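Local coordinates for gamma-glutamyltranspeptidase (Ggt) (Helicobacter pylori 26695, PDB 5BPK), which probably hydrolyses gamma-glutamyl compounds such as glutathione or transfers their gamma-glutamyl group, working as an N-terminal nucleophile (Ntn) hydrolase, at residues 5-10 / 167-172; 17-22 / 38-43; 133-138 / 153-158. One frame throughout, in Å; residues are numbered along the deposited sequence.

Contact 1 of 3, residues 5-10 / 167-172; sequences SVADRW and IQVLPK
Ile167 carries most of this contact, its CD1 methyl lying against the backbone of Ser5, Val6 and Ala7. Ile167 CD1 comes within 3.5 Å of Ser5 O and 3.6 Å of Ala7 N, and Val6 CA is its third close neighbour at 3.8 Å. Ser5 CB and Ala7 CB, on the same side of their strand, also touch this methyl, each 4.1 Å from Ile167 CD1. The side chain gets there by a staggered path: CG1 lies beside the backbone N and anti to the carbonyl carbon (chi1 -61°), and chi2 of 165° carries CD1 outward from CG1, away from its own strand. Two residues on, Val169 adds a lighter touch, its CG2 4.3 Å from Ala7 CB. No hydrogen bond links the two segments. The hydroxyl of Ser5 is instead bound to Asn165 O and His3 NE2, while Val6 points away and packs on Ala61 of the partner chain. The axes of strands 5-8 and 167-171 approach to 8.1 Å and run in similar directions, 21° apart. Strand 5-8 belongs to a sheet that continues into the partner chain, and strand 167-171 to a second sheet with 84-89 and 176-181. This packing of two stacked sheets fits the alpha-beta-beta-alpha sandwich of the Ntn-hydrolase fold.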
loop_
_atom_site.group_PDB
_atom_site.type_symbol
_atom_site.label_atom_id
_atom_site.label_comp_id
_atom_site.label_asym_id
_atom_site.label_seq_id
_atom_site.Cartn_x
_atom_site.Cartn_y
_atom_site.Cartn_z
ATOM N N SER B 5 5.177 -2.949 -9.182
ATOM C CA SER B 5 6.618 -2.983 -9.147
ATOM C C SER B 5 7.147 -2.923 -10.573
ATOM O O SER B 5 6.654 -3.650 -11.452
ATOM C CB SER B 5 7.099 -4.274 -8.475
ATOM O OG SER B 5 6.755 -4.316 -7.087
ATOM N N VAL B 6 8.173 -2.098 -10.786
ATOM C CA VAL B 6 8.764 -1.927 -12.105
ATOM C C VAL B 6 10.287 -1.901 -11.991
ATOM O O VAL B 6 10.836 -1.258 -11.104
ATOM C CB VAL B 6 8.310 -0.604 -12.802
ATOM C CG1 VAL B 6 8.757 -0.591 -14.260
ATOM C CG2 VAL B 6 6.781 -0.394 -12.693
ATOM N N ALA B 7 10.958 -2.580 -12.912
ATOM C CA ALA B 7 12.416 -2.494 -13.020
ATOM C C ALA B 7 12.795 -2.495 -14.491
ATOM O O ALA B 7 12.278 -3.327 -15.253
ATOM C CB ALA B 7 13.085 -3.644 -12.283
ATOM N N ASP B 8 13.657 -1.550 -14.886
ATOM C CA ASP B 8 14.053 -1.389 -16.286
ATOM C C ASP B 8 15.481 -1.891 -16.556
ATOM O O ASP B 8 16.170 -2.355 -15.649
ATOM C CB ASP B 8 13.822 0.053 -16.783
ATOM C CG ASP B 8 14.736 1.083 -16.142
ATOM O OD1 ASP B 8 15.866 0.755 -15.716
ATOM O OD2 ASP B 8 14.310 2.257 -16.093
ATOM N N ARG B 9 15.910 -1.817 -17.812
ATOM C CA ARG B 9 17.199 -2.381 -18.214
ATOM C C ARG B 9 18.400 -1.577 -17.718
ATOM O O ARG B 9 19.517 -2.101 -17.658
ATOM C CB ARG B 9 17.260 -2.516 -19.738
ATOM C CG ARG B 9 17.307 -1.197 -20.493
ATOM C CD ARG B 9 16.885 -1.391 -21.945
ATOM N NE ARG B 9 17.791 -2.270 -22.691
ATOM C CZ ARG B 9 17.638 -2.555 -23.980
ATOM N NH1 ARG B 9 18.493 -3.361 -24.599
ATOM N NH2 ARG B 9 16.626 -2.029 -24.654
ATOM N N TRP B 10 18.172 -0.316 -17.354
ATOM C CA TRP B 10 19.261 0.573 -16.956
ATOM C C TRP B 10 19.609 0.503 -15.481
ATOM O O TRP B 10 20.648 1.005 -15.066
ATOM C CB TRP B 10 18.955 2.017 -17.361
ATOM C CG TRP B 10 18.801 2.148 -18.848
ATOM C CD1 TRP B 10 19.802 2.158 -19.775
ATOM C CD2 TRP B 10 17.576 2.225 -19.582
ATOM N NE1 TRP B 10 19.280 2.276 -21.039
ATOM C CE2 TRP B 10 17.914 2.324 -20.950
ATOM C CE3 TRP B 10 16.226 2.253 -19.220
ATOM C CZ2 TRP B 10 16.951 2.428 -21.946
ATOM C CZ3 TRP B 10 15.273 2.358 -20.209
ATOM C CH2 TRP B 10 15.631 2.445 -21.552
ATOM N N ILE B 167 9.550 -8.276 -8.103
ATOM C CA ILE B 167 10.578 -8.527 -9.111
ATOM C C ILE B 167 11.890 -8.836 -8.418
ATOM O O ILE B 167 12.232 -8.191 -7.418
ATOM C CB ILE B 167 10.793 -7.311 -10.048
ATOM C CG1 ILE B 167 9.521 -6.970 -10.814
ATOM C CG2 ILE B 167 11.950 -7.565 -11.011
ATOM C CD1 ILE B 167 9.545 -5.578 -11.489
ATOM N N GLN B 168 12.587 -9.858 -8.919
ATOM C CA GLN B 168 13.959 -10.123 -8.540
ATOM C C GLN B 168 14.847 -9.914 -9.763
ATOM O O GLN B 168 14.523 -10.365 -10.871
ATOM C CB GLN B 168 14.119 -11.540 -7.981
ATOM C CG GLN B 168 15.525 -11.884 -7.517
ATOM C CD GLN B 168 15.659 -13.311 -7.032
ATOM O OE1 GLN B 168 15.246 -14.249 -7.712
ATOM N NE2 GLN B 168 16.259 -13.485 -5.867
ATOM N N VAL B 169 15.981 -9.249 -9.550
ATOM C CA VAL B 169 16.918 -8.960 -10.632
ATOM C C VAL B 169 18.258 -9.614 -10.301
ATOM O O VAL B 169 18.801 -9.435 -9.200
ATOM C CB VAL B 169 17.104 -7.452 -10.852
ATOM C CG1 VAL B 169 18.026 -7.192 -12.025
ATOM C CG2 VAL B 169 15.762 -6.779 -11.078
ATOM N N LEU B 170 18.782 -10.370 -11.261
ATOM C CA LEU B 170 20.066 -11.060 -11.095
ATOM C C LEU B 170 20.985 -10.748 -12.266
ATOM O O LEU B 170 20.525 -10.585 -13.408
ATOM C CB LEU B 170 19.864 -12.575 -10.968
ATOM C CG LEU B 170 18.911 -13.043 -9.862
ATOM C CD1 LEU B 170 18.621 -14.529 -10.015
ATOM C CD2 LEU B 170 19.479 -12.732 -8.480
ATOM N N PRO B 171 22.295 -10.652 -11.987
ATOM C CA PRO B 171 23.248 -10.330 -13.037
ATOM C C PRO B 171 23.495 -11.500 -13.977
ATOM O O PRO B 171 23.395 -12.662 -13.571
ATOM C CB PRO B 171 24.523 -10.016 -12.256
ATOM C CG PRO B 171 24.428 -10.875 -11.045
ATOM C CD PRO B 171 22.966 -10.908 -10.697
ATOM N N LYS B 172 23.782 -11.181 -15.234
ATOM C CA LYS B 172 24.366 -12.148 -16.161
ATOM C C LYS B 172 25.484 -11.441 -16.927
ATOM O O LYS B 172 25.715 -10.244 -16.719
ATOM C CB LYS B 172 23.296 -12.762 -17.076
ATOM C CG LYS B 172 22.614 -11.816 -18.058
ATOM C CD LYS B 172 21.407 -12.500 -18.714
ATOM C CE LYS B 172 21.084 -11.946 -20.103
ATOM N NZ LYS B 172 20.529 -10.561 -20.080
#

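Contact 2 of 3, residues 17-22 / 38-43; sequences TYTINA and NNEMDD. With 4UD ((2S)-amino[(5S)-4,5-dihydro-1,2-oxazol-5-yl]acetic acid), chain O.
The amino-group site of the ligand pocket forms where Asn21, just beyond strand 17-19, meets Asn39 and the 3-10 segment 40-43 that follows it. With CG anti to the backbone N (chi1 -169°), the Asn21 amide lies between Asn39 and the ligand. Asn21 ND2 donates to Asn39 O (3.0 Å, nearly straight at 163°) from above that carbonyl's plane, while Asp42 N reaches the same oxygen from the opposite face. Asn21 OD1 accepts a hydrogen bond from N7 of the bound dihydro-oxazolyl amino acid at 2.8 Å and is also hydrogen-bonded to Tyr54 OH. Asp43 OD2 accepts from N7 at 2.7 Å; Glu40 OE2, at 2.8 Å from N7, makes a weak third bond. In this Ntn-hydrolase pocket, which also includes Thr1, both carboxylates form salt bridges to Arg103 of the partner chain, so the two chains build the site together. The backbones are joined by Asn39 N to Ile20 O (3.0 Å). Asn39 OD1 accepts from Ala22 N in its carbonyl plane, on a lone pair, at 3.1 Å, and Asn39 ND2 is hydrogen-bonded to Glu128 O of the partner chain. An ST turn, Asn21 N to Thr19 OG1 at 2.8 Å, shapes the end of the strand; an Asx turn leads into the 3-10 segment. Thr19 CG2 packs 3.4 Å from Glu40 OE1.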
loop_
_atom_site.group_PDB
_atom_site.type_symbol
_atom_site.label_atom_id
_atom_site.label_comp_id
_atom_site.label_asym_id
_atom_site.label_seq_id
_atom_site.Cartn_x
_atom_site.Cartn_y
_atom_site.Cartn_z
ATOM N N THR B 17 2.922 1.689 -3.935
ATOM C CA THR B 17 1.689 1.252 -3.289
ATOM C C THR B 17 0.766 2.452 -3.208
ATOM O O THR B 17 1.145 3.539 -2.707
ATOM C CB THR B 17 1.902 0.665 -1.876
ATOM O OG1 THR B 17 3.066 -0.169 -1.842
ATOM C CG2 THR B 17 0.675 -0.164 -1.447
ATOM N N TYR B 18 -0.446 2.290 -3.717
ATOM C CA TYR B 18 -1.405 3.392 -3.654
ATOM C C TYR B 18 -2.828 2.872 -3.515
ATOM O O TYR B 18 -3.076 1.655 -3.625
ATOM C CB TYR B 18 -1.186 4.380 -4.819
ATOM C CG TYR B 18 -1.858 4.081 -6.160
ATOM C CD1 TYR B 18 -2.036 2.778 -6.625
ATOM C CD2 TYR B 18 -2.263 5.120 -6.983
ATOM C CE1 TYR B 18 -2.656 2.526 -7.848
ATOM C CE2 TYR B 18 -2.887 4.877 -8.212
ATOM C CZ TYR B 18 -3.082 3.582 -8.633
ATOM O OH TYR B 18 -3.703 3.325 -9.835
ATOM N N THR B 19 -3.758 3.771 -3.206
ATOM C CA THR B 19 -4.994 3.328 -2.575
ATOM C C THR B 19 -6.041 4.412 -2.412
ATOM O O THR B 19 -5.719 5.597 -2.384
ATOM C CB THR B 19 -4.667 2.763 -1.159
ATOM O OG1 THR B 19 -5.779 2.019 -0.642
ATOM C CG2 THR B 19 -4.273 3.883 -0.197
ATOM N N ILE B 20 -7.287 3.965 -2.278
ATOM C CA ILE B 20 -8.375 4.777 -1.751
ATOM C C ILE B 20 -8.843 4.262 -0.367
ATOM O O ILE B 20 -9.873 4.678 0.141
ATOM C CB ILE B 20 -9.538 4.906 -2.771
ATOM C CG1 ILE B 20 -9.933 3.551 -3.389
ATOM C CG2 ILE B 20 -9.171 5.931 -3.845
ATOM C CD1 ILE B 20 -11.167 3.651 -4.308
ATOM N N ASN B 21 -8.002 3.407 0.224
ATOM C CA ASN B 21 -8.159 2.744 1.518
ATOM C C ASN B 21 -9.026 1.482 1.429
ATOM O O ASN B 21 -8.534 0.447 0.980
ATOM C CB ASN B 21 -8.567 3.689 2.656
ATOM C CG ASN B 21 -8.449 3.028 4.018
ATOM O OD1 ASN B 21 -7.750 2.027 4.160
ATOM N ND2 ASN B 21 -9.138 3.572 5.015
ATOM N N ALA B 22 -10.290 1.539 1.846
ATOM C CA ALA B 22 -11.156 0.373 1.722
ATOM C C ALA B 22 -11.400 0.033 0.250
ATOM O O ALA B 22 -11.063 0.793 -0.643
ATOM C CB ALA B 22 -12.486 0.602 2.438
ATOM N N ASN B 38 -11.404 8.527 -1.669
ATOM C CA ASN B 38 -10.793 7.727 -0.617
ATOM C C ASN B 38 -11.557 7.835 0.693
ATOM O O ASN B 38 -12.295 8.800 0.910
ATOM C CB ASN B 38 -9.344 8.165 -0.400
ATOM C CG ASN B 38 -9.240 9.562 0.181
ATOM O OD1 ASN B 38 -9.301 9.738 1.402
ATOM N ND2 ASN B 38 -9.114 10.572 -0.691
ATOM N N ASN B 39 -11.386 6.835 1.560
ATOM C CA ASN B 39 -11.730 6.999 2.979
ATOM C C ASN B 39 -10.468 6.927 3.843
ATOM O O ASN B 39 -10.419 6.259 4.887
ATOM C CB ASN B 39 -12.888 6.081 3.438
ATOM C CG ASN B 39 -12.606 4.587 3.294
ATOM O OD1 ASN B 39 -11.622 4.165 2.701
ATOM N ND2 ASN B 39 -13.517 3.777 3.830
ATOM N N GLU B 40 -9.442 7.650 3.396
ATOM C CA GLU B 40 -8.153 7.640 4.081
ATOM C C GLU B 40 -8.198 8.308 5.457
ATOM O O GLU B 40 -7.286 8.112 6.265
ATOM C CB GLU B 40 -7.057 8.293 3.226
ATOM C CG GLU B 40 -5.755 7.511 3.166
ATOM C CD GLU B 40 -5.884 6.259 2.306
ATOM O OE1 GLU B 40 -6.224 6.380 1.093
ATOM O OE2 GLU B 40 -5.652 5.161 2.841
ATOM N N MET B 41 -9.234 9.092 5.746
ATOM C CA MET B 41 -9.323 9.701 7.087
ATOM C C MET B 41 -9.410 8.669 8.205
ATOM O O MET B 41 -9.011 8.960 9.323
ATOM C CB MET B 41 -10.478 10.704 7.186
ATOM C CG MET B 41 -10.336 11.898 6.237
ATOM S SD MET B 41 -8.933 13.000 6.591
ATOM C CE MET B 41 -9.546 13.876 8.041
ATOM N N ASP B 42 -9.908 7.466 7.912
ATOM C CA ASP B 42 -9.941 6.375 8.909
ATOM C C ASP B 42 -8.548 5.835 9.300
ATOM O O ASP B 42 -8.425 5.032 10.225
ATOM C CB ASP B 42 -10.818 5.208 8.427
ATOM C CG ASP B 42 -11.108 4.200 9.536
ATOM O OD1 ASP B 42 -11.823 4.572 10.497
ATOM O OD2 ASP B 42 -10.608 3.049 9.456
ATOM N N ASP B 43 -7.509 6.218 8.569
ATOM C CA ASP B 43 -6.154 5.855 8.968
ATOM C C ASP B 43 -5.596 6.760 10.065
ATOM O O ASP B 43 -4.556 6.445 10.630
ATOM C CB ASP B 43 -5.213 5.822 7.769
ATOM C CG ASP B 43 -5.308 4.527 6.975
ATOM O OD1 ASP B 43 -6.043 3.596 7.369
ATOM O OD2 ASP B 43 -4.629 4.452 5.936
HETATM C C3 4UD O . -4.314 -0.862 1.488
HETATM C C4 4UD O . -3.829 0.853 2.813
HETATM C C5 4UD O . -5.060 0.212 2.200
HETATM C C6 4UD O . -4.054 1.584 4.144
HETATM C C8 4UD O . -2.732 2.216 4.516
HETATM O O9 4UD O . -2.390 3.271 4.038
HETATM O O10 4UD O . -1.902 1.602 5.390
HETATM N N7 4UD O . -5.049 2.653 3.987
HETATM O O2 4UD O . -2.921 -0.219 3.060
HETATM N N1 4UD O . -3.152 -1.031 2.026
HETATM O O HOH W 1 -8.580 2.589 7.621
#

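Contact 3 of 3, residues 133-138 / 153-158; sequences LRIEKF and YQIVTK. With EDO (1,2-ethanediol), chain R.
The guanidinium of Arg134 has Lys158 over one face, with Lys158 CD 3.8 Å above the plane and offset toward the rim, and Lys158 CB 3.4 Å from Arg134 NE. The two extended chains cross at about a right angle; their aliphatic parts touch, and the like-charged NH1 of Arg134 and NZ of Lys158 are 5.1 Å apart, not in contact. Each charge has its own partner: Arg134 NH2 is hydrogen-bonded to Pro159 O, and Lys158 NZ forms a salt bridge with Glu132. On one face of the Tyr153 ring sits Leu133 CD2, 4.1 Å above the plane toward the rim; the ring's OH is bound to His313 of the partner chain. Beyond these groups, Ile135 CD1 lies 3.7 Å from Ile155 CG2 and 3.5 Å from Thr157 OG1; CG1 of Ile135, between its backbone N and carbonyl carbon (chi1 67°), lies against Val156 O and Thr157 OG1. The strands pair in parallel, Leu133 with Ile155, Arg134 with Val156 and Ile135 with Thr157. Leu133 N binds Gln154 O, Val156 N binds Leu133 O, Ile135 N binds Val156 O (2.8 Å), and Lys158 N meets Ile135 O at 3.0 Å. Past the paired residues a water links Lys137 N to Lys158 O. Leu148 of helix 142-151 packs on Leu133, Tyr153 and Ile155, covering the face that carries Leu133 and Ile155, with Tyr153 beside it. The parallel pair and helix 142-151, between its strands in sequence, form a beta-alpha-beta unit.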
loop_
_atom_site.group_PDB
_atom_site.type_symbol
_atom_site.label_atom_id
_atom_site.label_comp_id
_atom_site.label_asym_id
_atom_site.label_seq_id
_atom_site.Cartn_x
_atom_site.Cartn_y
_atom_site.Cartn_z
ATOM N N LEU B 133 -1.969 -15.076 16.712
ATOM C CA LEU B 133 -1.100 -15.396 15.579
ATOM C C LEU B 133 -2.017 -15.800 14.434
ATOM O O LEU B 133 -2.609 -16.885 14.437
ATOM C CB LEU B 133 -0.096 -16.509 15.922
ATOM C CG LEU B 133 0.948 -16.847 14.835
ATOM C CD1 LEU B 133 1.877 -15.644 14.544
ATOM C CD2 LEU B 133 1.764 -18.055 15.305
ATOM N N ARG B 134 -2.152 -14.901 13.470
ATOM C CA ARG B 134 -3.016 -15.110 12.324
ATOM C C ARG B 134 -2.270 -15.924 11.274
ATOM O O ARG B 134 -1.128 -15.603 10.930
ATOM C CB ARG B 134 -3.453 -13.753 11.762
ATOM C CG ARG B 134 -4.134 -13.810 10.425
ATOM C CD ARG B 134 -4.640 -12.471 9.992
ATOM N NE ARG B 134 -5.359 -12.595 8.727
ATOM C CZ ARG B 134 -6.205 -11.696 8.230
ATOM N NH1 ARG B 134 -6.443 -10.563 8.883
ATOM N NH2 ARG B 134 -6.822 -11.931 7.069
ATOM N N ILE B 135 -2.924 -16.976 10.787
ATOM C CA ILE B 135 -2.377 -17.835 9.738
ATOM C C ILE B 135 -3.367 -17.987 8.574
ATOM O O ILE B 135 -4.527 -17.554 8.667
ATOM C CB ILE B 135 -1.957 -19.219 10.317
ATOM C CG1 ILE B 135 -3.167 -20.028 10.795
ATOM C CG2 ILE B 135 -0.976 -19.017 11.454
ATOM C CD1 ILE B 135 -2.890 -21.498 10.928
ATOM N N GLU B 136 -2.905 -18.630 7.504
ATOM C CA GLU B 136 -3.722 -18.916 6.318
ATOM C C GLU B 136 -4.054 -20.391 6.259
ATOM O O GLU B 136 -3.318 -21.229 6.791
ATOM C CB GLU B 136 -2.989 -18.485 5.035
ATOM C CG GLU B 136 -2.665 -16.992 5.007
ATOM C CD GLU B 136 -1.853 -16.573 3.808
ATOM O OE1 GLU B 136 -0.885 -17.297 3.430
ATOM O OE2 GLU B 136 -2.197 -15.514 3.215
ATOM N N LYS B 137 -5.161 -20.708 5.591
ATOM C CA LYS B 137 -5.604 -22.095 5.478
ATOM C C LYS B 137 -4.500 -22.933 4.824
ATOM O O LYS B 137 -3.886 -22.502 3.853
ATOM C CB LYS B 137 -6.903 -22.181 4.680
ATOM C CG LYS B 137 -7.606 -23.533 4.800
ATOM C CD LYS B 137 -9.041 -23.515 4.265
ATOM C CE LYS B 137 -9.104 -23.066 2.822
ATOM N NZ LYS B 137 -10.400 -23.376 2.146
ATOM N N PHE B 138 -4.268 -24.126 5.371
ATOM C CA PHE B 138 -3.228 -25.062 4.917
ATOM C C PHE B 138 -1.807 -24.551 5.119
ATOM O O PHE B 138 -0.848 -25.175 4.663
ATOM C CB PHE B 138 -3.444 -25.442 3.443
ATOM C CG PHE B 138 -4.830 -25.934 3.147
ATOM C CD1 PHE B 138 -5.336 -27.037 3.822
ATOM C CD2 PHE B 138 -5.629 -25.303 2.203
ATOM C CE1 PHE B 138 -6.609 -27.497 3.573
ATOM C CE2 PHE B 138 -6.916 -25.765 1.939
ATOM C CZ PHE B 138 -7.402 -26.869 2.631
ATOM N N TYR B 153 0.816 -18.932 21.903
ATOM C CA TYR B 153 0.102 -18.244 20.821
ATOM C C TYR B 153 -1.352 -18.722 20.747
ATOM O O TYR B 153 -1.633 -19.915 20.917
ATOM C CB TYR B 153 0.794 -18.470 19.465
ATOM C CG TYR B 153 2.125 -17.769 19.346
ATOM C CD1 TYR B 153 2.185 -16.379 19.247
ATOM C CD2 TYR B 153 3.322 -18.479 19.335
ATOM C CE1 TYR B 153 3.399 -15.716 19.157
ATOM C CE2 TYR B 153 4.562 -17.816 19.240
ATOM C CZ TYR B 153 4.582 -16.431 19.143
ATOM O OH TYR B 153 5.772 -15.747 19.043
ATOM N N GLN B 154 -2.260 -17.788 20.477
ATOM C CA GLN B 154 -3.632 -18.106 20.111
ATOM C C GLN B 154 -3.673 -18.046 18.595
ATOM O O GLN B 154 -3.654 -16.962 18.019
ATOM C CB GLN B 154 -4.617 -17.092 20.706
ATOM C CG GLN B 154 -4.530 -16.946 22.225
ATOM C CD GLN B 154 -5.027 -18.174 22.961
ATOM O OE1 GLN B 154 -4.291 -18.789 23.742
ATOM N NE2 GLN B 154 -6.280 -18.542 22.715
ATOM N N ILE B 155 -3.709 -19.212 17.961
ATOM C CA ILE B 155 -3.595 -19.313 16.507
ATOM C C ILE B 155 -4.985 -19.260 15.903
ATOM O O ILE B 155 -5.889 -19.984 16.344
ATOM C CB ILE B 155 -2.870 -20.600 16.095
ATOM C CG1 ILE B 155 -1.489 -20.634 16.754
ATOM C CG2 ILE B 155 -2.785 -20.696 14.548
ATOM C CD1 ILE B 155 -0.683 -21.851 16.443
ATOM N N VAL B 156 -5.153 -18.396 14.906
ATOM C CA VAL B 156 -6.434 -18.204 14.240
ATOM C C VAL B 156 -6.227 -18.241 12.724
ATOM O O VAL B 156 -5.331 -17.578 12.188
ATOM C CB VAL B 156 -7.118 -16.880 14.650
ATOM C CG1 VAL B 156 -7.354 -16.862 16.155
ATOM C CG2 VAL B 156 -6.307 -15.668 14.248
ATOM N N THR B 157 -7.049 -19.034 12.046
ATOM C CA THR B 157 -6.993 -19.120 10.597
ATOM C C THR B 157 -8.000 -18.123 10.035
ATOM O O THR B 157 -9.194 -18.184 10.355
ATOM C CB THR B 157 -7.302 -20.550 10.101
ATOM O OG1 THR B 157 -6.410 -21.489 10.726
ATOM C CG2 THR B 157 -7.192 -20.626 8.577
ATOM N N LYS B 158 -7.501 -17.207 9.206
ATOM C CA LYS B 158 -8.279 -16.130 8.624
ATOM C C LYS B 158 -8.025 -16.057 7.118
ATOM O O LYS B 158 -7.174 -16.774 6.597
ATOM C CB LYS B 158 -7.941 -14.805 9.317
ATOM C CG LYS B 158 -8.565 -14.681 10.699
ATOM C CD LYS B 158 -8.257 -13.339 11.355
ATOM C CE LYS B 158 -9.116 -13.111 12.590
ATOM N NZ LYS B 158 -8.759 -11.840 13.287
HETATM C C1 EDO R . 2.396 -19.692 7.713
HETATM O O1 EDO R . 3.293 -19.901 8.814
HETATM C C2 EDO R . 0.946 -19.714 8.206
HETATM O O2 EDO R . -0.017 -19.454 7.160
HETATM O O HOH W 2 -6.563 -18.519 4.541
#

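From the N terminus the chain runs through 5-10, the first half of contact 1, which closes only when 167-172 is reached, 157 residues later. Within that long excursion come contact 2 and then contact 3, in series, each closing a short loop; none of the three crosses another. The next strand, 13-19, pairs with 2-8 and runs into contact 2, which ties its end to the following loop at the ligand pocket. Contact 3 joins the two strands of a beta-alpha-beta unit on the opposite side of the chain's centre from contact 1. Its second strand leads on to strand 166-171, which brings the chain back against the sheet of strand 2-8.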